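Local coordinates for protein PEPTIDE N-myristoyltransferase (Saccharomyces cerevisiae, PDB 1IIC) that catalyses the transfer of the myristoyl group from myristoyl-CoA to the N-terminal glycine of its protein and peptide substrates, at residues A[247-252]-A[368-373]; A[193-198]-A[359-364]; A[92-97]-A[257-262]. All coordinates share one frame; numbering follows the deposited sequence.

Interaction 1. Residues A[247-252]-A[368-373]; sequences QSRFEL and SQDNTL
Arg-249 and Phe-250, at the end of a type I turn, meet Gln-369 and Asp-370 in the middle of a type II' turn. Take the arginine outward from the backbone. CB points toward the 368-373 loop, and CG rests 3.6 Å above the plane of the Phe-250 ring, over its centre. CD then passes 3.5 Å from Asp-370 OD1. A bend at chi3 (53°) turns the guanidinium, its plane nearly perpendicular to the carboxylate: NE donates to Tyr-246 O, NH1 reaches Asp-370 OD1 at 3.3 Å in a salt bridge whose hydrogen bond is weak (129°), and NH2 pairs with Asp-325. Beside this, Phe-250 CE2 comes within 3.4 Å of Gln-369 CA, and its CZ within 3.7 Å of Gln-369 CB. A leucine in place of Arg-249 would probably leave Asp-325 without this cationic mate and deprive Asp-370 of one positive neighbour. Asp-370 OD2 is also bridged to Arg-414 and Arg-331. The contact thus joins the loop between helix 236-247 and strand 252-254 to the loop after strand 362-366, with helix 334-357 packed on Asp-370 and strand 311-322 on Gln-369.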
loop_
_atom_site.group_PDB
_atom_site.type_symbol
_atom_site.label_atom_id
_atom_site.label_comp_id
_atom_site.label_asym_id
_atom_site.label_seq_id
_atom_site.Cartn_x
_atom_site.Cartn_y
_atom_site.Cartn_z
ATOM N N GLN A 247 -0.840 -15.549 -6.518
ATOM C CA GLN A 247 -1.892 -14.670 -5.979
ATOM C C GLN A 247 -3.266 -15.285 -5.811
ATOM O O GLN A 247 -4.044 -14.855 -4.948
ATOM C CB GLN A 247 -2.114 -13.475 -6.901
ATOM C CG GLN A 247 -1.408 -12.225 -6.530
ATOM C CD GLN A 247 -2.305 -11.020 -6.705
ATOM O OE1 GLN A 247 -3.015 -10.883 -7.709
ATOM N NE2 GLN A 247 -2.280 -10.140 -5.731
ATOM N N SER A 248 -3.589 -16.233 -6.689
ATOM C CA SER A 248 -4.889 -16.882 -6.676
ATOM C C SER A 248 -5.216 -17.530 -5.345
ATOM O O SER A 248 -6.366 -17.865 -5.090
ATOM C CB SER A 248 -4.970 -17.935 -7.789
ATOM O OG SER A 248 -4.071 -19.006 -7.538
ATOM N N ARG A 249 -4.211 -17.701 -4.489
ATOM C CA ARG A 249 -4.437 -18.319 -3.184
ATOM C C ARG A 249 -5.135 -17.361 -2.216
ATOM O O ARG A 249 -5.839 -17.789 -1.304
ATOM C CB ARG A 249 -3.106 -18.757 -2.570
ATOM C CG ARG A 249 -2.229 -17.607 -2.081
ATOM C CD ARG A 249 -0.884 -18.150 -1.626
ATOM N NE ARG A 249 -0.283 -18.966 -2.682
ATOM C CZ ARG A 249 0.664 -19.872 -2.484
ATOM N NH1 ARG A 249 1.129 -20.094 -1.264
ATOM N NH2 ARG A 249 1.141 -20.561 -3.510
ATOM N N PHE A 250 -4.928 -16.065 -2.414
ATOM C CA PHE A 250 -5.518 -15.057 -1.541
ATOM C C PHE A 250 -6.997 -14.803 -1.873
ATOM O O PHE A 250 -7.460 -15.115 -2.975
ATOM C CB PHE A 250 -4.692 -13.763 -1.646
ATOM C CG PHE A 250 -3.218 -13.953 -1.339
ATOM C CD1 PHE A 250 -2.242 -13.607 -2.276
ATOM C CD2 PHE A 250 -2.811 -14.501 -0.126
ATOM C CE1 PHE A 250 -0.873 -13.808 -2.010
ATOM C CE2 PHE A 250 -1.459 -14.706 0.154
ATOM C CZ PHE A 250 -0.484 -14.363 -0.782
ATOM N N GLU A 251 -7.743 -14.248 -0.920
ATOM C CA GLU A 251 -9.157 -13.978 -1.139
ATOM C C GLU A 251 -9.446 -12.550 -1.582
ATOM O O GLU A 251 -10.504 -12.280 -2.154
ATOM C CB GLU A 251 -9.955 -14.330 0.122
ATOM C CG GLU A 251 -9.921 -15.829 0.460
ATOM C CD GLU A 251 -10.673 -16.167 1.731
ATOM O OE1 GLU A 251 -10.723 -15.311 2.629
ATOM O OE2 GLU A 251 -11.199 -17.291 1.848
ATOM N N LEU A 252 -8.512 -11.637 -1.327
ATOM C CA LEU A 252 -8.663 -10.232 -1.734
ATOM C C LEU A 252 -7.429 -9.818 -2.533
ATOM O O LEU A 252 -6.333 -9.686 -1.981
ATOM C CB LEU A 252 -8.804 -9.314 -0.518
ATOM C CG LEU A 252 -9.007 -7.831 -0.861
ATOM C CD1 LEU A 252 -10.330 -7.650 -1.606
ATOM C CD2 LEU A 252 -9.003 -6.998 0.417
ATOM N N SER A 368 0.271 -9.121 5.831
ATOM C CA SER A 368 -0.617 -9.610 4.784
ATOM C C SER A 368 0.089 -10.704 3.982
ATOM O O SER A 368 1.219 -11.069 4.301
ATOM C CB SER A 368 -0.994 -8.460 3.860
ATOM O OG SER A 368 0.171 -7.774 3.427
ATOM N N GLN A 369 -0.579 -11.223 2.951
ATOM C CA GLN A 369 -0.007 -12.258 2.090
ATOM C C GLN A 369 0.556 -13.414 2.924
ATOM O O GLN A 369 -0.038 -13.791 3.938
ATOM C CB GLN A 369 1.095 -11.637 1.220
ATOM C CG GLN A 369 0.600 -10.536 0.274
ATOM C CD GLN A 369 1.574 -9.376 0.169
ATOM O OE1 GLN A 369 1.834 -8.674 1.148
ATOM N NE2 GLN A 369 2.126 -9.174 -1.018
ATOM N N ASP A 370 1.689 -13.977 2.501
ATOM C CA ASP A 370 2.319 -15.072 3.250
ATOM C C ASP A 370 3.468 -14.539 4.110
ATOM O O ASP A 370 4.328 -15.294 4.558
ATOM C CB ASP A 370 2.844 -16.150 2.288
ATOM C CG ASP A 370 1.757 -17.121 1.847
ATOM O OD1 ASP A 370 1.692 -17.460 0.644
ATOM O OD2 ASP A 370 0.963 -17.555 2.714
ATOM N N ASN A 371 3.454 -13.233 4.356
ATOM C CA ASN A 371 4.505 -12.564 5.121
ATOM C C ASN A 371 4.886 -13.133 6.499
ATOM O O ASN A 371 6.071 -13.128 6.860
ATOM C CB ASN A 371 4.166 -11.063 5.251
ATOM C CG ASN A 371 4.198 -10.336 3.909
ATOM O OD1 ASN A 371 4.161 -9.104 3.854
ATOM N ND2 ASN A 371 4.258 -11.094 2.825
ATOM N N THR A 372 3.915 -13.616 7.272
ATOM C CA THR A 372 4.230 -14.152 8.603
ATOM C C THR A 372 5.171 -15.359 8.592
ATOM O O THR A 372 5.689 -15.752 9.643
ATOM C CB THR A 372 2.954 -14.533 9.399
ATOM O OG1 THR A 372 2.234 -15.558 8.700
ATOM C CG2 THR A 372 2.063 -13.303 9.600
ATOM N N LEU A 373 5.386 -15.958 7.423
ATOM C CA LEU A 373 6.299 -17.095 7.347
ATOM C C LEU A 373 7.737 -16.615 7.497
ATOM O O LEU A 373 8.598 -17.377 7.945
ATOM C CB LEU A 373 6.157 -17.852 6.013
ATOM C CG LEU A 373 4.832 -18.607 5.818
ATOM C CD1 LEU A 373 4.767 -19.244 4.441
ATOM C CD2 LEU A 373 4.690 -19.644 6.895
#

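Interaction 2. Residues A[193-198]-A[359-364]; sequences WKKLYE and NMDVFN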
loop_
_atom_site.group_PDB
_atom_site.type_symbol
_atom_site.label_atom_id
_atom_site.label_comp_id
_atom_site.label_asym_id
_atom_site.label_seq_id
_atom_site.Cartn_x
_atom_site.Cartn_y
_atom_site.Cartn_z
ATOM N N TRP A 193 20.412 0.565 11.472
ATOM C CA TRP A 193 20.072 0.792 12.878
ATOM C C TRP A 193 20.600 2.082 13.472
ATOM O O TRP A 193 19.828 2.896 13.977
ATOM C CB TRP A 193 20.542 -0.357 13.774
ATOM C CG TRP A 193 19.942 -0.249 15.156
ATOM C CD1 TRP A 193 18.728 -0.729 15.556
ATOM C CD2 TRP A 193 20.474 0.469 16.281
ATOM N NE1 TRP A 193 18.469 -0.355 16.850
ATOM C CE2 TRP A 193 19.523 0.381 17.321
ATOM C CE3 TRP A 193 21.662 1.182 16.508
ATOM C CZ2 TRP A 193 19.721 0.976 18.576
ATOM C CZ3 TRP A 193 21.858 1.777 17.762
ATOM C CH2 TRP A 193 20.891 1.667 18.776
ATOM N N LYS A 194 21.915 2.266 13.431
ATOM C CA LYS A 194 22.523 3.456 14.009
ATOM C C LYS A 194 21.795 4.744 13.638
ATOM O O LYS A 194 21.525 5.568 14.500
ATOM C CB LYS A 194 23.998 3.543 13.617
ATOM C CG LYS A 194 24.776 4.567 14.434
ATOM C CD LYS A 194 26.269 4.533 14.122
ATOM C CE LYS A 194 27.026 5.542 14.972
ATOM N NZ LYS A 194 26.837 5.277 16.427
ATOM N N LYS A 195 21.466 4.917 12.361
ATOM C CA LYS A 195 20.759 6.120 11.920
ATOM C C LYS A 195 19.314 6.164 12.411
ATOM O O LYS A 195 18.819 7.227 12.775
ATOM C CB LYS A 195 20.778 6.228 10.393
ATOM C CG LYS A 195 19.965 7.388 9.828
ATOM C CD LYS A 195 20.021 7.412 8.304
ATOM C CE LYS A 195 19.214 8.557 7.723
ATOM N NZ LYS A 195 19.239 8.598 6.214
ATOM N N LEU A 196 18.626 5.025 12.401
ATOM C CA LEU A 196 17.243 4.990 12.876
ATOM C C LEU A 196 17.199 5.448 14.331
ATOM O O LEU A 196 16.308 6.196 14.742
ATOM C CB LEU A 196 16.668 3.571 12.784
ATOM C CG LEU A 196 16.331 3.054 11.384
ATOM C CD1 LEU A 196 15.898 1.589 11.464
ATOM C CD2 LEU A 196 15.215 3.909 10.779
ATOM N N TYR A 197 18.172 4.990 15.109
ATOM C CA TYR A 197 18.237 5.343 16.514
ATOM C C TYR A 197 18.500 6.834 16.701
ATOM O O TYR A 197 17.812 7.498 17.475
ATOM C CB TYR A 197 19.327 4.539 17.204
ATOM C CG TYR A 197 19.432 4.814 18.683
ATOM C CD1 TYR A 197 18.338 4.640 19.518
ATOM C CD2 TYR A 197 20.634 5.234 19.248
ATOM C CE1 TYR A 197 18.438 4.879 20.890
ATOM C CE2 TYR A 197 20.744 5.472 20.615
ATOM C CZ TYR A 197 19.646 5.292 21.430
ATOM O OH TYR A 197 19.775 5.530 22.783
ATOM N N GLU A 198 19.490 7.360 15.988
ATOM C CA GLU A 198 19.822 8.771 16.092
ATOM C C GLU A 198 18.708 9.723 15.644
ATOM O O GLU A 198 18.646 10.860 16.114
ATOM C CB GLU A 198 21.120 9.054 15.334
ATOM C CG GLU A 198 22.359 8.855 16.210
ATOM C CD GLU A 198 23.664 8.818 15.429
ATOM O OE1 GLU A 198 23.854 9.656 14.522
ATOM O OE2 GLU A 198 24.509 7.952 15.737
ATOM N N ASN A 359 20.080 2.184 -0.263
ATOM C CA ASN A 359 20.043 3.245 0.730
ATOM C C ASN A 359 18.712 3.398 1.482
ATOM O O ASN A 359 18.342 4.499 1.888
ATOM C CB ASN A 359 20.454 4.587 0.096
ATOM C CG ASN A 359 21.867 4.553 -0.494
ATOM O OD1 ASN A 359 22.830 4.157 0.176
ATOM N ND2 ASN A 359 21.994 4.975 -1.754
ATOM N N MET A 360 17.986 2.298 1.654
ATOM C CA MET A 360 16.755 2.335 2.436
ATOM C C MET A 360 17.310 2.177 3.861
ATOM O O MET A 360 18.261 1.414 4.069
ATOM C CB MET A 360 15.839 1.143 2.102
ATOM C CG MET A 360 15.280 1.117 0.675
ATOM S SD MET A 360 14.292 2.572 0.292
ATOM C CE MET A 360 15.577 3.678 -0.356
ATOM N N ASP A 361 16.727 2.878 4.828
ATOM C CA ASP A 361 17.205 2.819 6.210
ATOM C C ASP A 361 16.436 1.858 7.090
ATOM O O ASP A 361 16.940 1.416 8.118
ATOM C CB ASP A 361 17.173 4.217 6.828
ATOM C CG ASP A 361 18.258 5.113 6.279
ATOM O OD1 ASP A 361 17.972 6.293 5.975
ATOM O OD2 ASP A 361 19.406 4.633 6.155
ATOM N N VAL A 362 15.208 1.551 6.685
ATOM C CA VAL A 362 14.333 0.639 7.412
ATOM C C VAL A 362 13.447 0.019 6.331
ATOM O O VAL A 362 13.198 0.642 5.295
ATOM C CB VAL A 362 13.484 1.402 8.473
ATOM C CG1 VAL A 362 12.695 2.504 7.814
ATOM C CG2 VAL A 362 12.565 0.447 9.201
ATOM N N PHE A 363 13.003 -1.215 6.551
ATOM C CA PHE A 363 12.189 -1.933 5.568
ATOM C C PHE A 363 10.809 -2.214 6.193
ATOM O O PHE A 363 10.708 -2.812 7.259
ATOM C CB PHE A 363 12.936 -3.223 5.206
ATOM C CG PHE A 363 12.544 -3.832 3.888
ATOM C CD1 PHE A 363 12.205 -3.042 2.796
ATOM C CD2 PHE A 363 12.573 -5.211 3.725
ATOM C CE1 PHE A 363 11.899 -3.620 1.557
ATOM C CE2 PHE A 363 12.270 -5.798 2.497
ATOM C CZ PHE A 363 11.932 -5.002 1.410
ATOM N N ASN A 364 9.750 -1.765 5.530
ATOM C CA ASN A 364 8.405 -1.932 6.054
ATOM C C ASN A 364 7.627 -3.057 5.415
ATOM O O ASN A 364 7.681 -3.259 4.208
ATOM C CB ASN A 364 7.611 -0.641 5.875
ATOM C CG ASN A 364 8.082 0.470 6.788
ATOM O OD1 ASN A 364 7.803 1.640 6.539
ATOM N ND2 ASN A 364 8.784 0.112 7.858
#
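Lys-195 and Leu-196, consecutive residues of helix 193-198, pack on Asp-361 and Val-362 where the second strand of a beta-alpha-beta unit begins. That unit runs from strand 311-322 through helix 334-357, which ends in a Schellman motif at Asn-359, to strand 362-366, parallel to the first in the large mixed sheet of the protein. The two helix residues do different jobs. Lys-195 is extended throughout, its CG anti to the backbone N (chi1 175°), and this straight chain carries it across the Asp-361 carboxylate at about a right angle. Its CD lies 3.3 Å from Asp-361 OD1, and NZ closes a salt bridge to the same oxygen at 2.6 Å, arriving on the syn side, 27° out of the carboxylate plane. OD1 of the buried Asp-361 accepts in addition from the backbone N of Gly-313, while NZ also donates to Asp-311 O; both partners belong to strand 311-322, so the ion pair is tied to the neighbouring strand. Leu-196 works through its branches. With CG beside the backbone N (chi1 -73°), the fork reaches toward the strand, and CD1 comes 3.5 Å from the carbonyl O of Asp-361. Both leucine methyls meet Val-362 at CB, on its hydrogen side, and Val-362 CG1 and CG2 fan out behind, 4.1 Å from Leu-196 CD2 and 4.2 Å from Leu-196 CD1 respectively. Leu-196 CD1 and CD2 sit side by side against Val-362 CB, each 3.8 Å from it.

Interaction 3. Residues A[92-97]-A[257-262]; sequences KSPGWK and TKEEFE
Pro-94 meets Glu-259 and Glu-260 through van der Waals contact; no hydrogen bond or salt bridge passes between the segments. Pro-94 directs its CB toward the first turn of helix 258-265. Its CG presses on the aliphatic part of Glu-260, 3.4 Å from that residue's CG and 3.7 Å from its CA. On the other glutamate the contact moves outward: Pro-94 CB lies 3.8 Å from Glu-259 CD, because the Glu-259 chain, with CG anti to the backbone N (chi1 178°), stretches straight past the ring. Exposed Glu-259 also touches a crystal neighbour, which may influence its pose. His-263, one turn on, touches Pro-94 and Ser-93 as well. The turn between helix 84-91 and strand 101-106, in the N-terminal family region, thus meets the start of helix 258-265 in the C-terminal one.

Hydrogen bonds lie within each segment. Thr-257 and Glu-260 form a capping box at the start of the helix: Thr-257 OG1 accepts from Glu-260 N at 3.0 Å and nearly straight (169°), while Thr-257 N gives a weak bond to Glu-260 OE2 at 3.3 Å. The carboxylate lies back near the helix start, where this weak bond may help to keep it, while CG and CB of the same side chain touch the proline CG. Ser-93 to Trp-96 make a type II beta turn closed by Trp-96 N to Ser-93 O at 3.2 Å. Gly-95 takes a positive phi there, where a CB would jam against the carbonyl O of Pro-94.

On the helix side, Phe-261 packs against Phe-240 and Phe-243 of helix 236-247.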
loop_
_atom_site.group_PDB
_atom_site.type_symbol
_atom_site.label_atom_id
_atom_site.label_comp_id
_atom_site.label_asym_id
_atom_site.label_seq_id
_atom_site.Cartn_x
_atom_site.Cartn_y
_atom_site.Cartn_z
ATOM N N LYS A 92 -0.387 7.398 -12.532
ATOM C CA LYS A 92 -0.537 7.234 -13.972
ATOM C C LYS A 92 -0.587 5.795 -14.453
ATOM O O LYS A 92 -0.010 5.465 -15.480
ATOM C CB LYS A 92 0.572 7.990 -14.706
ATOM C CG LYS A 92 0.499 9.492 -14.512
ATOM C CD LYS A 92 1.700 10.188 -15.116
ATOM C CE LYS A 92 1.734 10.046 -16.622
ATOM N NZ LYS A 92 2.964 10.695 -17.164
ATOM N N SER A 93 -1.258 4.931 -13.702
ATOM C CA SER A 93 -1.402 3.553 -14.130
ATOM C C SER A 93 -2.452 3.634 -15.244
ATOM O O SER A 93 -3.281 4.544 -15.252
ATOM C CB SER A 93 -1.903 2.684 -12.979
ATOM O OG SER A 93 -3.180 3.104 -12.538
ATOM N N PRO A 94 -2.425 2.696 -16.205
ATOM C CA PRO A 94 -3.395 2.711 -17.308
ATOM C C PRO A 94 -4.849 2.835 -16.866
ATOM O O PRO A 94 -5.295 2.141 -15.945
ATOM C CB PRO A 94 -3.116 1.395 -18.033
ATOM C CG PRO A 94 -2.550 0.524 -16.960
ATOM C CD PRO A 94 -1.618 1.467 -16.244
ATOM N N GLY A 95 -5.579 3.726 -17.533
ATOM C CA GLY A 95 -6.979 3.944 -17.206
ATOM C C GLY A 95 -7.202 5.147 -16.300
ATOM O O GLY A 95 -8.345 5.501 -16.000
ATOM N N TRP A 96 -6.115 5.782 -15.867
ATOM C CA TRP A 96 -6.220 6.936 -14.984
ATOM C C TRP A 96 -6.863 8.115 -15.684
ATOM O O TRP A 96 -6.848 8.196 -16.907
ATOM C CB TRP A 96 -4.843 7.362 -14.469
ATOM C CG TRP A 96 -3.941 7.961 -15.508
ATOM C CD1 TRP A 96 -3.188 7.289 -16.428
ATOM C CD2 TRP A 96 -3.666 9.356 -15.708
ATOM N NE1 TRP A 96 -2.456 8.174 -17.180
ATOM C CE2 TRP A 96 -2.731 9.451 -16.761
ATOM C CE3 TRP A 96 -4.121 10.538 -15.097
ATOM C CZ2 TRP A 96 -2.236 10.683 -17.221
ATOM C CZ3 TRP A 96 -3.628 11.766 -15.557
ATOM C CH2 TRP A 96 -2.696 11.823 -16.608
ATOM N N LYS A 97 -7.442 9.018 -14.901
ATOM C CA LYS A 97 -8.069 10.223 -15.442
ATOM C C LYS A 97 -7.854 11.397 -14.496
ATOM O O LYS A 97 -7.974 11.249 -13.275
ATOM C CB LYS A 97 -9.565 10.014 -15.679
ATOM C CG LYS A 97 -10.256 9.200 -14.628
ATOM C CD LYS A 97 -10.251 7.726 -14.998
ATOM C CE LYS A 97 -11.127 7.475 -16.201
ATOM N NZ LYS A 97 -12.512 7.942 -15.950
ATOM N N THR A 257 -3.842 -6.528 -15.369
ATOM C CA THR A 257 -3.883 -6.869 -16.785
ATOM C C THR A 257 -2.381 -6.832 -17.017
ATOM O O THR A 257 -1.661 -6.259 -16.195
ATOM C CB THR A 257 -4.548 -5.772 -17.636
ATOM O OG1 THR A 257 -3.881 -4.529 -17.412
ATOM C CG2 THR A 257 -6.025 -5.635 -17.286
ATOM N N LYS A 258 -1.882 -7.435 -18.090
ATOM C CA LYS A 258 -0.438 -7.407 -18.301
ATOM C C LYS A 258 0.069 -5.978 -18.378
ATOM O O LYS A 258 1.176 -5.670 -17.926
ATOM C CB LYS A 258 -0.049 -8.171 -19.575
ATOM C CG LYS A 258 0.146 -9.664 -19.337
ATOM C CD LYS A 258 0.716 -10.392 -20.551
ATOM C CE LYS A 258 0.838 -11.887 -20.260
ATOM N NZ LYS A 258 1.117 -12.692 -21.478
ATOM N N GLU A 259 -0.753 -5.106 -18.944
ATOM C CA GLU A 259 -0.394 -3.706 -19.090
ATOM C C GLU A 259 -0.218 -3.051 -17.722
ATOM O O GLU A 259 0.811 -2.443 -17.449
ATOM C CB GLU A 259 -1.473 -2.989 -19.900
ATOM C CG GLU A 259 -1.245 -1.513 -20.073
ATOM C CD GLU A 259 -2.323 -0.879 -20.924
ATOM O OE1 GLU A 259 -3.507 -1.256 -20.750
ATOM O OE2 GLU A 259 -1.991 -0.007 -21.756
ATOM N N GLU A 260 -1.226 -3.182 -16.866
ATOM C CA GLU A 260 -1.154 -2.610 -15.524
ATOM C C GLU A 260 0.045 -3.192 -14.801
ATOM O O GLU A 260 0.816 -2.472 -14.183
ATOM C CB GLU A 260 -2.424 -2.930 -14.735
ATOM C CG GLU A 260 -3.654 -2.271 -15.312
ATOM C CD GLU A 260 -4.941 -2.742 -14.667
ATOM O OE1 GLU A 260 -5.988 -2.102 -14.904
ATOM O OE2 GLU A 260 -4.912 -3.750 -13.935
ATOM N N PHE A 261 0.203 -4.505 -14.902
ATOM C CA PHE A 261 1.306 -5.188 -14.243
ATOM C C PHE A 261 2.647 -4.612 -14.650
ATOM O O PHE A 261 3.495 -4.324 -13.803
ATOM C CB PHE A 261 1.289 -6.680 -14.567
ATOM C CG PHE A 261 2.307 -7.471 -13.796
ATOM C CD1 PHE A 261 1.981 -8.038 -12.565
ATOM C CD2 PHE A 261 3.610 -7.599 -14.269
ATOM C CE1 PHE A 261 2.946 -8.721 -11.814
ATOM C CE2 PHE A 261 4.578 -8.277 -13.525
ATOM C CZ PHE A 261 4.246 -8.836 -12.297
ATOM N N GLU A 262 2.846 -4.444 -15.951
ATOM C CA GLU A 262 4.107 -3.909 -16.443
ATOM C C GLU A 262 4.336 -2.467 -15.995
ATOM O O GLU A 262 5.439 -2.094 -15.600
ATOM C CB GLU A 262 4.153 -4.006 -17.971
ATOM C CG GLU A 262 5.417 -3.446 -18.562
ATOM C CD GLU A 262 5.644 -3.909 -19.989
ATOM O OE1 GLU A 262 6.610 -3.427 -20.621
ATOM O OE2 GLU A 262 4.860 -4.756 -20.475
#

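Interactions 1 and 2 are buried, whereas interaction 3 lies at the surface. The first two share strand 362-366: interaction 2 holds its start and interaction 1 the loop that leaves it, their centres 27 Å apart. Interaction 1 takes in the loop leading into strand 252-254 and interaction 3 the helix that follows it, with centres 22 Å apart. Interactions 2 and 3 fall on opposite sides of the chain's centre. Both buried contacts join an ion pair, short in interaction 2 and weaker within a wider charge cluster in interaction 1, to carbon packing: leucine on valine in interaction 2, a phenylalanine ring on a glutamine's CA and CB in interaction 1. Interaction 3 relies on a proline against glutamate methylenes.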